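Local coordinates for protein L-threonine dehydrogenase (Flavobacterium frigidimaris, PDB 2YY7) that probably oxidises L-threonine at its 3-position with NAD as cofactor, as an epimerase-like member of the short-chain dehydrogenase/reductase superfamily, at residues A[185-197]-A[246-258]. Residues are numbered along the deposited sequence; the frame is centred on the assembly and turned at random.
Sequences TDYAVDIFYKAIA and SFTPTEIANEIKK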
loop_
_atom_site.group_PDB
_atom_site.type_symbol
_atom_site.label_atom_id
_atom_site.label_comp_id
_atom_site.label_asym_id
_atom_site.label_seq_id
_atom_site.Cartn_x
_atom_site.Cartn_y
_atom_site.Cartn_z
ATOM N N THR A 185 -0.078 20.980 4.522
ATOM C CA THR A 185 0.819 22.088 4.217
ATOM C C THR A 185 0.075 23.375 3.861
ATOM O O THR A 185 0.694 24.381 3.510
ATOM C CB THR A 185 1.744 21.709 3.041
ATOM O OG1 THR A 185 0.956 21.238 1.940
ATOM C CG2 THR A 185 2.711 20.609 3.454
ATOM N N ASP A 186 -1.250 23.350 3.963
ATOM C CA ASP A 186 -2.067 24.507 3.614
ATOM C C ASP A 186 -1.736 25.803 4.360
ATOM O O ASP A 186 -2.098 26.887 3.901
ATOM C CB ASP A 186 -3.549 24.169 3.797
ATOM C CG ASP A 186 -4.037 23.108 2.815
ATOM O OD1 ASP A 186 -3.208 22.529 2.076
ATOM O OD2 ASP A 186 -5.255 22.853 2.784
ATOM N N TYR A 187 -1.044 25.706 5.492
ATOM C CA TYR A 187 -0.703 26.911 6.247
ATOM C C TYR A 187 0.184 27.845 5.422
ATOM O O TYR A 187 0.152 29.060 5.614
ATOM C CB TYR A 187 0.022 26.567 7.557
ATOM C CG TYR A 187 1.529 26.523 7.427
ATOM C CD1 TYR A 187 2.190 25.343 7.089
ATOM C CD2 TYR A 187 2.295 27.682 7.592
ATOM C CE1 TYR A 187 3.580 25.316 6.916
ATOM C CE2 TYR A 187 3.682 27.666 7.414
ATOM C CZ TYR A 187 4.313 26.480 7.077
ATOM O OH TYR A 187 5.679 26.466 6.884
ATOM N N ALA A 188 0.975 27.273 4.513
ATOM C CA ALA A 188 1.885 28.057 3.676
ATOM C C ALA A 188 1.142 28.925 2.660
ATOM O O ALA A 188 1.741 29.775 2.001
ATOM C CB ALA A 188 2.873 27.136 2.964
ATOM N N VAL A 189 -0.157 28.682 2.521
ATOM C CA VAL A 189 -0.996 29.464 1.626
ATOM C C VAL A 189 -1.778 30.440 2.506
ATOM O O VAL A 189 -1.769 31.649 2.276
ATOM C CB VAL A 189 -1.982 28.567 0.843
ATOM C CG1 VAL A 189 -2.950 29.429 0.025
ATOM C CG2 VAL A 189 -1.204 27.636 -0.077
ATOM N N ASP A 190 -2.431 29.903 3.531
ATOM C CA ASP A 190 -3.222 30.711 4.455
ATOM C C ASP A 190 -2.438 31.891 5.033
ATOM O O ASP A 190 -2.956 33.005 5.135
ATOM C CB ASP A 190 -3.732 29.835 5.600
ATOM C CG ASP A 190 -4.786 28.841 5.153
ATOM O OD1 ASP A 190 -5.144 27.961 5.964
ATOM O OD2 ASP A 190 -5.255 28.941 4.000
ATOM N N ILE A 191 -1.189 31.637 5.410
ATOM C CA ILE A 191 -0.333 32.663 5.995
ATOM C C ILE A 191 -0.268 33.910 5.117
ATOM O O ILE A 191 -0.151 35.023 5.624
ATOM C CB ILE A 191 1.094 32.113 6.229
ATOM C CG1 ILE A 191 1.904 33.092 7.081
ATOM C CG2 ILE A 191 1.780 31.855 4.896
ATOM C CD1 ILE A 191 3.264 32.550 7.495
ATOM N N PHE A 192 -0.342 33.726 3.803
ATOM C CA PHE A 192 -0.305 34.864 2.890
ATOM C C PHE A 192 -1.617 35.648 2.938
ATOM O O PHE A 192 -1.608 36.874 3.007
ATOM C CB PHE A 192 -0.014 34.390 1.457
ATOM C CG PHE A 192 1.451 34.120 1.188
ATOM C CD1 PHE A 192 2.333 35.169 0.947
ATOM C CD2 PHE A 192 1.949 32.817 1.193
ATOM C CE1 PHE A 192 3.693 34.927 0.711
ATOM C CE2 PHE A 192 3.304 32.565 0.960
ATOM C CZ PHE A 192 4.177 33.623 0.719
ATOM N N TYR A 193 -2.746 34.947 2.919
ATOM C CA TYR A 193 -4.034 35.629 2.962
ATOM C C TYR A 193 -4.256 36.394 4.264
ATOM O O TYR A 193 -4.772 37.515 4.250
ATOM C CB TYR A 193 -5.181 34.637 2.738
ATOM C CG TYR A 193 -5.297 34.176 1.300
ATOM C CD1 TYR A 193 -4.542 33.105 0.824
ATOM C CD2 TYR A 193 -6.123 34.848 0.400
ATOM C CE1 TYR A 193 -4.608 32.714 -0.517
ATOM C CE2 TYR A 193 -6.193 34.469 -0.938
ATOM C CZ TYR A 193 -5.432 33.403 -1.390
ATOM O OH TYR A 193 -5.484 33.043 -2.718
ATOM N N LYS A 194 -3.862 35.793 5.385
ATOM C CA LYS A 194 -4.032 36.425 6.690
ATOM C C LYS A 194 -3.013 37.539 6.926
ATOM O O LYS A 194 -3.315 38.525 7.594
ATOM C CB LYS A 194 -3.918 35.386 7.811
ATOM C CG LYS A 194 -4.942 34.267 7.741
ATOM C CD LYS A 194 -6.362 34.789 7.818
ATOM C CE LYS A 194 -7.350 33.643 7.742
ATOM N NZ LYS A 194 -8.755 34.115 7.623
ATOM N N ALA A 195 -1.808 37.380 6.386
ATOM C CA ALA A 195 -0.777 38.399 6.537
ATOM C C ALA A 195 -1.232 39.669 5.829
ATOM O O ALA A 195 -1.109 40.773 6.355
ATOM C CB ALA A 195 0.543 37.917 5.930
ATOM N N ILE A 196 -1.768 39.491 4.629
ATOM C CA ILE A 196 -2.236 40.604 3.812
ATOM C C ILE A 196 -3.563 41.189 4.305
ATOM O O ILE A 196 -3.746 42.408 4.321
ATOM C CB ILE A 196 -2.381 40.149 2.339
ATOM C CG1 ILE A 196 -1.007 39.731 1.797
ATOM C CG2 ILE A 196 -2.965 41.265 1.493
ATOM C CD1 ILE A 196 -1.041 39.141 0.403
ATOM N N ALA A 197 -4.478 40.322 4.723
ATOM C CA ALA A 197 -5.782 40.768 5.193
ATOM C C ALA A 197 -5.794 41.289 6.626
ATOM O O ALA A 197 -6.319 42.373 6.887
ATOM C CB ALA A 197 -6.801 39.636 5.045
ATOM N N SER A 246 12.276 23.759 1.074
ATOM C CA SER A 246 12.085 23.167 2.392
ATOM C C SER A 246 12.274 24.339 3.338
ATOM O O SER A 246 13.296 25.032 3.286
ATOM C CB SER A 246 13.121 22.071 2.690
ATOM O OG SER A 246 12.712 20.812 2.171
ATOM N N PHE A 247 11.269 24.583 4.171
ATOM C CA PHE A 247 11.319 25.678 5.125
ATOM C C PHE A 247 10.361 25.452 6.286
ATOM O O PHE A 247 9.481 24.598 6.224
ATOM C CB PHE A 247 11.011 27.014 4.419
ATOM C CG PHE A 247 9.641 27.081 3.762
ATOM C CD1 PHE A 247 8.483 27.226 4.527
ATOM C CD2 PHE A 247 9.520 27.032 2.375
ATOM C CE1 PHE A 247 7.220 27.326 3.918
ATOM C CE2 PHE A 247 8.264 27.129 1.751
ATOM C CZ PHE A 247 7.113 27.276 2.528
ATOM N N THR A 248 10.553 26.215 7.355
ATOM C CA THR A 248 9.715 26.127 8.544
ATOM C C THR A 248 8.762 27.314 8.542
ATOM O O THR A 248 8.928 28.251 7.759
ATOM C CB THR A 248 10.561 26.236 9.827
ATOM O OG1 THR A 248 11.248 27.494 9.820
ATOM C CG2 THR A 248 11.581 25.108 9.914
ATOM N N PRO A 249 7.738 27.284 9.407
ATOM C CA PRO A 249 6.805 28.410 9.452
ATOM C C PRO A 249 7.562 29.687 9.828
ATOM O O PRO A 249 7.291 30.760 9.287
ATOM C CB PRO A 249 5.807 27.981 10.521
ATOM C CG PRO A 249 5.751 26.492 10.321
ATOM C CD PRO A 249 7.212 26.134 10.165
ATOM N N THR A 250 8.521 29.561 10.747
ATOM C CA THR A 250 9.313 30.712 11.177
ATOM C C THR A 250 9.990 31.355 9.973
ATOM O O THR A 250 9.985 32.582 9.828
ATOM C CB THR A 250 10.410 30.314 12.198
ATOM O OG1 THR A 250 9.804 29.762 13.371
ATOM C CG2 THR A 250 11.236 31.533 12.600
ATOM N N GLU A 251 10.558 30.531 9.098
ATOM C CA GLU A 251 11.244 31.059 7.924
ATOM C C GLU A 251 10.312 31.734 6.917
ATOM O O GLU A 251 10.633 32.813 6.420
ATOM C CB GLU A 251 12.050 29.951 7.231
ATOM C CG GLU A 251 13.114 29.321 8.132
ATOM C CD GLU A 251 13.811 28.126 7.496
ATOM O OE1 GLU A 251 13.114 27.204 7.020
ATOM O OE2 GLU A 251 15.059 28.100 7.483
ATOM N N ILE A 252 9.167 31.125 6.604
ATOM C CA ILE A 252 8.275 31.757 5.636
ATOM C C ILE A 252 7.643 33.019 6.221
ATOM O O ILE A 252 7.396 33.984 5.502
ATOM C CB ILE A 252 7.164 30.794 5.119
ATOM C CG1 ILE A 252 6.272 31.544 4.124
ATOM C CG2 ILE A 252 6.334 30.252 6.274
ATOM C CD1 ILE A 252 5.360 30.653 3.304
ATOM N N ALA A 253 7.399 33.015 7.529
ATOM C CA ALA A 253 6.823 34.179 8.193
ATOM C C ALA A 253 7.848 35.316 8.161
ATOM O O ALA A 253 7.490 36.479 7.988
ATOM C CB ALA A 253 6.450 33.835 9.640
ATOM N N ASN A 254 9.125 34.971 8.319
ATOM C CA ASN A 254 10.193 35.967 8.297
ATOM C C ASN A 254 10.371 36.557 6.902
ATOM O O ASN A 254 10.687 37.738 6.755
ATOM C CB ASN A 254 11.522 35.360 8.766
ATOM C CG ASN A 254 11.586 35.182 10.276
ATOM O OD1 ASN A 254 10.837 35.816 11.021
ATOM N ND2 ASN A 254 12.503 34.333 10.736
ATOM N N GLU A 255 10.175 35.740 5.874
ATOM C CA GLU A 255 10.313 36.235 4.511
ATOM C C GLU A 255 9.173 37.217 4.233
ATOM O O GLU A 255 9.369 38.247 3.583
ATOM C CB GLU A 255 10.264 35.079 3.508
ATOM C CG GLU A 255 10.641 35.495 2.093
ATOM C CD GLU A 255 12.081 35.962 1.988
ATOM O OE1 GLU A 255 12.400 36.697 1.033
ATOM O OE2 GLU A 255 12.898 35.592 2.859
ATOM N N ILE A 256 7.981 36.892 4.727
ATOM C CA ILE A 256 6.814 37.752 4.544
ATOM C C ILE A 256 7.016 39.084 5.267
ATOM O O ILE A 256 6.580 40.134 4.784
ATOM C CB ILE A 256 5.527 37.066 5.079
ATOM C CG1 ILE A 256 5.181 35.866 4.195
ATOM C CG2 ILE A 256 4.362 38.055 5.110
ATOM C CD1 ILE A 256 4.022 35.037 4.708
ATOM N N LYS A 257 7.687 39.038 6.416
ATOM C CA LYS A 257 7.945 40.249 7.203
ATOM C C LYS A 257 8.776 41.282 6.450
ATOM O O LYS A 257 8.746 42.465 6.784
ATOM C CB LYS A 257 8.638 39.898 8.520
ATOM C CG LYS A 257 7.719 39.242 9.532
ATOM C CD LYS A 257 8.443 38.917 10.828
ATOM C CE LYS A 257 7.481 38.318 11.844
ATOM N NZ LYS A 257 8.171 37.827 13.069
ATOM N N LYS A 258 9.519 40.834 5.442
ATOM C CA LYS A 258 10.333 41.739 4.638
ATOM C C LYS A 258 9.418 42.583 3.757
ATOM O O LYS A 258 9.785 43.679 3.337
ATOM C CB LYS A 258 11.312 40.954 3.759
ATOM C CG LYS A 258 12.349 40.161 4.534
ATOM C CD LYS A 258 13.294 39.434 3.592
ATOM C CE LYS A 258 14.248 38.537 4.362
ATOM N NZ LYS A 258 15.192 37.827 3.455
HETATM O O HOH W 1 6.948 24.098 6.880
#
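A pair of near-parallel helices, 187-197 and 249-257, joined by one knob-into-hole fit, forms this buried contact in the C-terminal part of the epimerase-like fold. The segment axes run 10.8 Å apart at closest and cross at -32°, near enough to parallel for contacts to continue from Y187 to A195. The knob is I252, seated among Y187, A188, I191 and F192: its CG2 meets the Y187 ring at the edge, CE2 lying 3.9 Å away, while its CD1 reaches F192 CE2 at 3.7 Å. One turn on, I256 sets CD1 over a face of the F192 ring, a CH-pi contact 4.1 Å from the centroid, and the same methyl touches I191 CG1. The I256 chi1 of -68° puts CG2 anti to the backbone N, where it meets A195 CB. Y187 crosses P249 at about a right angle, OH to CG 3.4 Å, and its hydroxyl donates to a water that in turn donates to F247 O. An alanine in place of Y187 would probably leave that water without its donor and open a gap beside P249 and I252. T248, the N-cap of helix 249-257, forms a capping box with E251: E251 N donates to T248 OG1 (3.2 Å) and T248 N to E251 OE1 (2.8 Å). Strand 200-203 packs on Y187 and I191, M213 of strand 211-215 touches Y187, A188 and F247, and M307 of helix 300-311 meets F192.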